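Local coordinates for protein D-mannose isomerase (Marinomonas mediterranea, PDB 5X32) that catalyses the reversible isomerization of D-mannose to D-fructose and, less efficiently, acts on D-lyxose, while leaving D-glucose untouched, at residues S123-L126 / E132-V135. Residues are numbered along the deposited sequence; the frame is centred on the assembly and turned at random.
Sequences SNAL and EAEV
Ala133 presses its methyl against the flank of helix 112-127 at Ala125 and Leu126, meeting both together. Its CB lies 3.6 Å from Leu126 CB and 4.0 Å from Ala125 CB, and all three CA-CB bonds are directed across the interface. Ala133 CB also approaches the main chain, 3.5 Å from Leu126 N. This methyl fits against the backbone and CB of Leu126, and Leu126 CA and Ala133 CA are the nearest such pair, 4.9 Å apart.

Leu126 supplies the longer reach. With CG anti to the backbone N (chi1 -178°), its branch extends past Ala133 toward the next residue, and CD1 does the touching. That methyl sits 3.7 Å from Glu134 N and 4.0 Å from Glu134 CB. The two side chains run at a slant to each other, and the carboxylate of the extended Glu134 chain stays near the leucine methyls without close contact, Glu134 OE1 being 4.6 Å from Leu126 CD1. Methyl and methylene carbons thus meet each other and the N atoms of Leu126 and Glu134, none hydrogen-bonded across the contact, which buries 173 Å².

It joins the end of helix 112-127 to the start of helix 133-147 across a short turn, one helical hairpin of the (alpha/alpha)6 barrel of the N-acylglucosamine 2-epimerase family. Leu126 also touches Ala189 and Thr190 of helix 173-190, while Asn124, directed away from Ala133, packs on helix 52-69 and hydrogen-bonds Gln64.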
loop_
_atom_site.group_PDB
_atom_site.type_symbol
_atom_site.label_atom_id
_atom_site.label_comp_id
_atom_site.label_asym_id
_atom_site.label_seq_id
_atom_site.Cartn_x
_atom_site.Cartn_y
_atom_site.Cartn_z
ATOM N N SER A 123 -1.589 14.275 -0.717
ATOM C CA SER A 123 -0.346 14.489 -1.460
ATOM C C SER A 123 -0.650 14.459 -2.942
ATOM O O SER A 123 -0.337 15.397 -3.672
ATOM C CB SER A 123 0.709 13.422 -1.155
ATOM O OG SER A 123 1.073 13.406 0.208
ATOM N N ASN A 124 -1.338 13.413 -3.377
ATOM C CA ASN A 124 -1.602 13.299 -4.802
ATOM C C ASN A 124 -2.466 14.452 -5.337
ATOM O O ASN A 124 -2.229 14.973 -6.453
ATOM C CB ASN A 124 -2.227 11.942 -5.094
ATOM C CG ASN A 124 -1.177 10.857 -5.193
ATOM O OD1 ASN A 124 -0.628 10.613 -6.268
ATOM N ND2 ASN A 124 -0.846 10.235 -4.056
ATOM N N ALA A 125 -3.444 14.865 -4.531
ATOM C CA ALA A 125 -4.245 16.041 -4.860
ATOM C C ALA A 125 -3.330 17.233 -5.112
ATOM O O ALA A 125 -3.454 17.922 -6.123
ATOM C CB ALA A 125 -5.236 16.357 -3.748
ATOM N N LEU A 126 -2.420 17.473 -4.178
ATOM C CA LEU A 126 -1.483 18.573 -4.308
ATOM C C LEU A 126 -0.678 18.490 -5.595
ATOM O O LEU A 126 -0.599 19.481 -6.327
ATOM C CB LEU A 126 -0.528 18.622 -3.116
ATOM C CG LEU A 126 0.452 19.794 -3.169
ATOM C CD1 LEU A 126 -0.299 21.073 -2.999
ATOM C CD2 LEU A 126 1.538 19.669 -2.128
ATOM N N GLU A 132 -4.491 23.779 -2.282
ATOM C CA GLU A 132 -5.022 23.697 -0.936
ATOM C C GLU A 132 -4.582 22.445 -0.176
ATOM O O GLU A 132 -4.535 22.419 1.058
ATOM C CB GLU A 132 -6.545 23.745 -1.007
ATOM C CG GLU A 132 -7.168 24.108 0.306
ATOM C CD GLU A 132 -6.487 25.316 0.934
ATOM O OE1 GLU A 132 -6.418 26.377 0.268
ATOM O OE2 GLU A 132 -5.994 25.192 2.079
ATOM N N ALA A 133 -4.247 21.402 -0.921
ATOM C CA ALA A 133 -3.930 20.129 -0.308
ATOM C C ALA A 133 -2.761 20.270 0.663
ATOM O O ALA A 133 -2.684 19.550 1.664
ATOM C CB ALA A 133 -3.623 19.092 -1.373
ATOM N N GLU A 134 -1.853 21.196 0.358
ATOM C CA GLU A 134 -0.680 21.410 1.192
ATOM C C GLU A 134 -1.118 21.688 2.618
ATOM O O GLU A 134 -0.534 21.171 3.567
ATOM C CB GLU A 134 0.166 22.561 0.646
ATOM C CG GLU A 134 1.421 22.815 1.449
ATOM C CD GLU A 134 2.523 23.435 0.618
ATOM O OE1 GLU A 134 2.195 23.993 -0.455
ATOM O OE2 GLU A 134 3.713 23.315 1.003
ATOM N N VAL A 135 -2.207 22.445 2.737
ATOM C CA VAL A 135 -2.834 22.732 4.023
ATOM C C VAL A 135 -3.536 21.501 4.590
ATOM O O VAL A 135 -3.378 21.193 5.776
ATOM C CB VAL A 135 -3.860 23.898 3.927
ATOM C CG1 VAL A 135 -4.671 24.009 5.211
ATOM C CG2 VAL A 135 -3.164 25.221 3.608
#